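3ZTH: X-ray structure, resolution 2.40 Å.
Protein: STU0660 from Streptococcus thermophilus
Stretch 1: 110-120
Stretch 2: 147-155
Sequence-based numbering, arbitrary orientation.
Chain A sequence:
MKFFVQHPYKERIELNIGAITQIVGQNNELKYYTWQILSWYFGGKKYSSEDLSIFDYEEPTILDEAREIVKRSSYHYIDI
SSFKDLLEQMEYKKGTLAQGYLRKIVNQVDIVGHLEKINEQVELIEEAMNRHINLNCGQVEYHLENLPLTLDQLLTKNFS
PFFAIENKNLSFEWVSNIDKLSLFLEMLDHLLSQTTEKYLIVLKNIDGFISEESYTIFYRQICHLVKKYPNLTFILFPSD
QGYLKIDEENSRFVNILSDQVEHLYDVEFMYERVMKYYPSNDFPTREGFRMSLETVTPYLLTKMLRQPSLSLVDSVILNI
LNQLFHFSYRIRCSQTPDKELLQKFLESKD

Stretch 1, residues 110-120: DIVGHLEKINE
Stretch 2 147-155: LPLTLDQLL

A helix packed against the start of another often combines a greasy stripe with one polar anchor, and STU0660 offers a compact example. Residues 110-120 are helical throughout, within a longer helix. Residues 147-150 run extended (phi/psi -50/143 at P148, -72/149 at L149, -124/155 at T150) before a helix begins at L151. The two helix axes are nearly perpendicular, at 89°, and approach to 11.8 Å; the register pairs L115 with L151 (CA to CA 7.3 Å) and N119 with P148 (CA to CA 6.0 Å).

The apolar contacts follow one face of the first helix, where I111, L115 and I118 all direct CA-to-CB toward the partner. L115 is central: its CG lies 3.7 Å from L151 CD2, and its CD2 lies 4.2 Å from L149 CB; the same methyl, L115 CD2, also touches the backbone at L149 O, 3.6 Å away, a packing contact rather than an apolar pair. Its chi1 of -137° falls between wells, with chi2 t. L151 leaves its backbone sideways, yet its m,t side chain brings CD2 inward, also reaching I111 CG2 at 4.3 Å. I118, m,t like I111, sets CG2 3.8 Å from L149 CD1 (L149 m,t) and CD1 4.3 Å from L154 CD1. Branched aliphatic side chains suit this setting, filling space without polar groups to satisfy; together the stretches bury 384 Å².

The single hydrogen bond across the contact runs from L149 N to N119 OD1, 2.8 Å with an N-H...O angle of 145°. N119 (chi1 -76°, chi2 -43°) starts sideways and turns its amide end inward, so a short polar side chain serves a loop NH. N119 OD1 also lies 3.6 Å from P148 CA.

Capping completes the second stretch: T150, chi1 p with CB pointing away from the first helix, accepts at OG1 from Q153 N (3.1 Å), satisfying an NH of the first turn.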

ATOM      1  N   ASP A 110       4.304 -39.059   1.568  1.00 79.80           N
ATOM      2  CA  ASP A 110       5.715 -38.991   1.913  1.00 79.27           C
ATOM      3  C   ASP A 110       6.100 -37.581   2.383  1.00 78.43           C
ATOM      4  O   ASP A 110       6.676 -37.413   3.459  1.00 78.06           O
ATOM      5  CB  ASP A 110       6.535 -39.423   0.688  1.00 80.44           C
ATOM      6  CG  ASP A 110       7.832 -38.656   0.539  1.00 81.81           C
ATOM      7  OD1 ASP A 110       8.649 -38.671   1.484  1.00 82.59           O
ATOM      8  OD2 ASP A 110       8.031 -38.044  -0.535  1.00 82.22           O
ATOM      9  N   ILE A 111       5.760 -36.574   1.581  1.00 77.33           N
ATOM     10  CA  ILE A 111       6.076 -35.182   1.902  1.00 75.53           C
ATOM     11  C   ILE A 111       5.199 -34.626   3.017  1.00 74.19           C
ATOM     12  O   ILE A 111       5.699 -34.019   3.965  1.00 74.37           O
ATOM     13  CB  ILE A 111       5.911 -34.272   0.669  1.00 76.08           C
ATOM     14  CG1 ILE A 111       6.834 -34.747  -0.453  1.00 76.11           C
ATOM     15  CG2 ILE A 111       6.222 -32.829   1.040  1.00 76.13           C
ATOM     16  CD1 ILE A 111       6.708 -33.944  -1.721  1.00 77.56           C
ATOM     17  N   VAL A 112       3.891 -34.822   2.884  1.00 71.89           N
ATOM     18  CA  VAL A 112       2.928 -34.356   3.875  1.00 69.62           C
ATOM     19  C   VAL A 112       3.411 -34.649   5.296  1.00 68.97           C
ATOM     20  O   VAL A 112       3.160 -33.872   6.222  1.00 68.96           O
ATOM     21  CB  VAL A 112       1.555 -35.034   3.662  1.00 69.11           C
ATOM     22  CG1 VAL A 112       0.614 -34.686   4.803  1.00 68.72           C
ATOM     23  CG2 VAL A 112       0.959 -34.590   2.333  1.00 68.83           C
ATOM     24  N   GLY A 113       4.108 -35.772   5.454  1.00 67.91           N
ATOM     25  CA  GLY A 113       4.615 -36.162   6.757  1.00 65.56           C
ATOM     26  C   GLY A 113       5.625 -35.181   7.310  1.00 64.79           C
ATOM     27  O   GLY A 113       5.642 -34.904   8.509  1.00 64.70           O
ATOM     28  N   HIS A 114       6.474 -34.654   6.436  1.00 64.12           N
ATOM     29  CA  HIS A 114       7.485 -33.696   6.851  1.00 64.09           C
ATOM     30  C   HIS A 114       6.835 -32.374   7.263  1.00 63.12           C
ATOM     31  O   HIS A 114       7.406 -31.605   8.037  1.00 61.68           O
ATOM     32  CB  HIS A 114       8.487 -33.469   5.716  1.00 66.26           C
ATOM     33  CG  HIS A 114       9.321 -34.673   5.395  1.00 68.45           C
ATOM     34  ND1 HIS A 114      10.233 -35.206   6.282  1.00 69.51           N
ATOM     35  CD2 HIS A 114       9.378 -35.447   4.285  1.00 68.22           C
ATOM     36  CE1 HIS A 114      10.817 -36.255   5.731  1.00 69.05           C
ATOM     37  NE2 HIS A 114      10.317 -36.423   4.520  1.00 68.57           N
ATOM     38  N   LEU A 115       5.639 -32.117   6.745  1.00 62.26           N
ATOM     39  CA  LEU A 115       4.915 -30.899   7.079  1.00 62.74           C
ATOM     40  C   LEU A 115       4.487 -31.014   8.539  1.00 64.17           C
ATOM     41  O   LEU A 115       4.597 -30.061   9.317  1.00 63.67           O
ATOM     42  CB  LEU A 115       3.665 -30.754   6.206  1.00 61.44           C
ATOM     43  CG  LEU A 115       3.343 -29.377   5.613  1.00 60.56           C
ATOM     44  CD1 LEU A 115       1.842 -29.286   5.356  1.00 58.32           C
ATOM     45  CD2 LEU A 115       3.786 -28.270   6.552  1.00 60.33           C
ATOM     46  N   GLU A 116       3.996 -32.196   8.897  1.00 65.22           N
ATOM     47  CA  GLU A 116       3.547 -32.457  10.254  1.00 65.51           C
ATOM     48  C   GLU A 116       4.691 -32.300  11.235  1.00 64.60           C
ATOM     49  O   GLU A 116       4.524 -31.699  12.295  1.00 64.99           O
ATOM     50  CB  GLU A 116       2.958 -33.859  10.349  1.00 67.01           C
ATOM     51  CG  GLU A 116       1.684 -34.021   9.541  1.00 69.49           C
ATOM     52  CD  GLU A 116       1.129 -35.429   9.600  1.00 71.37           C
ATOM     53  OE1 GLU A 116       0.876 -35.927  10.721  1.00 72.54           O
ATOM     54  OE2 GLU A 116       0.944 -36.036   8.523  1.00 72.05           O
ATOM     55  N   LYS A 117       5.855 -32.831  10.887  1.00 63.61           N
ATOM     56  CA  LYS A 117       7.005 -32.708  11.770  1.00 64.94           C
ATOM     57  C   LYS A 117       7.405 -31.243  11.904  1.00 64.49           C
ATOM     58  O   LYS A 117       7.840 -30.809  12.974  1.00 64.94           O
ATOM     59  CB  LYS A 117       8.186 -33.525  11.243  1.00 66.17           C
ATOM     60  CG  LYS A 117       7.967 -35.029  11.305  1.00 69.58           C
ATOM     61  CD  LYS A 117       9.203 -35.796  10.859  1.00 72.94           C
ATOM     62  CE  LYS A 117      10.405 -35.497  11.755  1.00 76.07           C
ATOM     63  NZ  LYS A 117      11.633 -36.248  11.337  1.00 77.71           N
ATOM     64  N   ILE A 118       7.253 -30.483  10.820  1.00 63.48           N
ATOM     65  CA  ILE A 118       7.601 -29.061  10.834  1.00 61.28           C
ATOM     66  C   ILE A 118       6.645 -28.279  11.721  1.00 60.00           C
ATOM     67  O   ILE A 118       7.067 -27.401  12.468  1.00 59.59           O
ATOM     68  CB  ILE A 118       7.582 -28.439   9.413  1.00 60.43           C
ATOM     69  CG1 ILE A 118       8.790 -28.926   8.611  1.00 59.40           C
ATOM     70  CG2 ILE A 118       7.610 -26.914   9.509  1.00 60.05           C
ATOM     71  CD1 ILE A 118       8.863 -28.359   7.207  1.00 57.35           C
ATOM     72  N   ASN A 119       5.359 -28.593  11.635  1.00 59.01           N
ATOM     73  CA  ASN A 119       4.375 -27.907  12.455  1.00 60.06           C
ATOM     74  C   ASN A 119       4.516 -28.297  13.923  1.00 62.26           C
ATOM     75  O   ASN A 119       3.996 -27.616  14.805  1.00 62.81           O
ATOM     76  CB  ASN A 119       2.959 -28.209  11.963  1.00 57.73           C
ATOM     77  CG  ASN A 119       2.612 -27.439  10.708  1.00 57.38           C
ATOM     78  OD1 ASN A 119       2.909 -26.252  10.598  1.00 55.39           O
ATOM     79  ND2 ASN A 119       1.973 -28.106   9.758  1.00 58.21           N
ATOM     80  N   GLU A 120       5.220 -29.394  14.185  1.00 63.97           N
ATOM     81  CA  GLU A 120       5.426 -29.829  15.553  1.00 65.61           C
ATOM     82  C   GLU A 120       6.534 -28.980  16.151  1.00 65.50           C
ATOM     83  O   GLU A 120       6.493 -28.627  17.326  1.00 66.43           O
ATOM     84  CB  GLU A 120       5.796 -31.311  15.605  1.00 67.69           C
ATOM     85  CG  GLU A 120       4.666 -32.228  15.169  1.00 72.01           C
ATOM     86  CD  GLU A 120       4.951 -33.696  15.452  1.00 75.82           C
ATOM     87  OE1 GLU A 120       6.061 -34.172  15.116  1.00 76.39           O
ATOM     88  OE2 GLU A 120       4.057 -34.378  16.004  1.00 77.23           O
ATOM     89  N   LEU A 147      -0.108 -19.965  13.249  1.00 59.60           N
ATOM     90  CA  LEU A 147      -0.890 -20.329  12.087  1.00 59.21           C
ATOM     91  C   LEU A 147      -0.038 -21.416  11.452  1.00 57.39           C
ATOM     92  O   LEU A 147       1.032 -21.143  10.912  1.00 56.47           O
ATOM     93  CB  LEU A 147      -1.019 -19.152  11.124  1.00 61.83           C
ATOM     94  CG  LEU A 147      -1.753 -19.504   9.828  1.00 64.15           C
ATOM     95  CD1 LEU A 147      -3.199 -19.862  10.165  1.00 65.15           C
ATOM     96  CD2 LEU A 147      -1.694 -18.337   8.846  1.00 63.68           C
ATOM     97  N   PRO A 148      -0.494 -22.667  11.525  1.00 56.26           N
ATOM     98  CA  PRO A 148       0.250 -23.790  10.953  1.00 55.39           C
ATOM     99  C   PRO A 148       0.689 -23.551   9.509  1.00 54.72           C
ATOM    100  O   PRO A 148      -0.035 -22.938   8.718  1.00 54.21           O
ATOM    101  CB  PRO A 148      -0.733 -24.949  11.079  1.00 56.41           C
ATOM    102  CG  PRO A 148      -2.062 -24.271  10.946  1.00 57.30           C
ATOM    103  CD  PRO A 148      -1.879 -23.060  11.831  1.00 56.49           C
ATOM    104  N   LEU A 149       1.883 -24.039   9.179  1.00 53.12           N
ATOM    105  CA  LEU A 149       2.447 -23.909   7.842  1.00 51.29           C
ATOM    106  C   LEU A 149       1.749 -24.785   6.814  1.00 50.11           C
ATOM    107  O   LEU A 149       1.232 -25.851   7.134  1.00 50.12           O
ATOM    108  CB  LEU A 149       3.932 -24.260   7.859  1.00 51.34           C
ATOM    109  CG  LEU A 149       4.880 -23.108   8.176  1.00 53.41           C
ATOM    110  CD1 LEU A 149       6.316 -23.602   8.262  1.00 52.74           C
ATOM    111  CD2 LEU A 149       4.746 -22.061   7.083  1.00 54.84           C
ATOM    112  N   THR A 150       1.729 -24.313   5.575  1.00 49.30           N
ATOM    113  CA  THR A 150       1.128 -25.058   4.478  1.00 48.38           C
ATOM    114  C   THR A 150       2.209 -25.207   3.415  1.00 47.93           C
ATOM    115  O   THR A 150       3.145 -24.405   3.355  1.00 47.59           O
ATOM    116  CB  THR A 150      -0.067 -24.311   3.858  1.00 47.62           C
ATOM    117  OG1 THR A 150       0.379 -23.056   3.333  1.00 48.64           O
ATOM    118  CG2 THR A 150      -1.148 -24.074   4.896  1.00 47.29           C
ATOM    119  N   LEU A 151       2.091 -26.235   2.583  1.00 47.64           N
ATOM    120  CA  LEU A 151       3.071 -26.451   1.529  1.00 46.39           C
ATOM    121  C   LEU A 151       2.983 -25.303   0.537  1.00 45.27           C
ATOM    122  O   LEU A 151       4.004 -24.782   0.092  1.00 44.68           O
ATOM    123  CB  LEU A 151       2.822 -27.802   0.860  1.00 46.37           C
ATOM    124  CG  LEU A 151       3.068 -28.929   1.875  1.00 47.81           C
ATOM    125  CD1 LEU A 151       2.526 -30.257   1.378  1.00 46.48           C
ATOM    126  CD2 LEU A 151       4.565 -29.013   2.162  1.00 46.77           C
ATOM    127  N   ASP A 152       1.763 -24.890   0.210  1.00 45.16           N
ATOM    128  CA  ASP A 152       1.588 -23.773  -0.706  1.00 45.89           C
ATOM    129  C   ASP A 152       2.424 -22.606  -0.205  1.00 46.08           C
ATOM    130  O   ASP A 152       3.064 -21.907  -0.981  1.00 47.55           O
ATOM    131  CB  ASP A 152       0.128 -23.340  -0.769  1.00 46.72           C
ATOM    132  CG  ASP A 152      -0.047 -22.027  -1.512  1.00 49.61           C
ATOM    133  OD1 ASP A 152       0.124 -22.003  -2.750  1.00 49.54           O
ATOM    134  OD2 ASP A 152      -0.336 -21.006  -0.852  1.00 52.65           O
ATOM    135  N   GLN A 153       2.413 -22.405   1.107  1.00 46.96           N
ATOM    136  CA  GLN A 153       3.170 -21.328   1.724  1.00 47.41           C
ATOM    137  C   GLN A 153       4.669 -21.554   1.578  1.00 47.74           C
ATOM    138  O   GLN A 153       5.415 -20.632   1.243  1.00 48.03           O
ATOM    139  CB  GLN A 153       2.802 -21.220   3.196  1.00 49.40           C
ATOM    140  CG  GLN A 153       3.578 -20.166   3.945  1.00 52.29           C
ATOM    141  CD  GLN A 153       3.095 -20.012   5.369  1.00 55.69           C
ATOM    142  OE1 GLN A 153       3.691 -19.276   6.156  1.00 58.95           O
ATOM    143  NE2 GLN A 153       2.005 -20.703   5.713  1.00 54.98           N
ATOM    144  N   LEU A 154       5.109 -22.781   1.834  1.00 47.56           N
ATOM    145  CA  LEU A 154       6.524 -23.122   1.702  1.00 46.98           C
ATOM    146  C   LEU A 154       7.011 -22.930   0.264  1.00 46.70           C
ATOM    147  O   LEU A 154       8.075 -22.355   0.025  1.00 46.03           O
ATOM    148  CB  LEU A 154       6.767 -24.576   2.112  1.00 45.96           C
ATOM    149  CG  LEU A 154       7.177 -24.858   3.555  1.00 45.18           C
ATOM    150  CD1 LEU A 154       7.598 -26.315   3.667  1.00 45.07           C
ATOM    151  CD2 LEU A 154       8.332 -23.950   3.962  1.00 44.37           C
ATOM    152  N   LEU A 155       6.233 -23.431  -0.689  1.00 45.14           N
ATOM    153  CA  LEU A 155       6.592 -23.307  -2.091  1.00 45.89           C
ATOM    154  C   LEU A 155       6.655 -21.844  -2.508  1.00 46.87           C
ATOM    155  O   LEU A 155       7.454 -21.470  -3.368  1.00 47.52           O
ATOM    156  CB  LEU A 155       5.571 -24.049  -2.964  1.00 44.21           C
ATOM    157  CG  LEU A 155       5.618 -25.575  -2.882  1.00 42.13           C
ATOM    158  CD1 LEU A 155       4.521 -26.181  -3.730  1.00 41.43           C
ATOM    159  CD2 LEU A 155       6.972 -26.049  -3.353  1.00 41.62           C
TER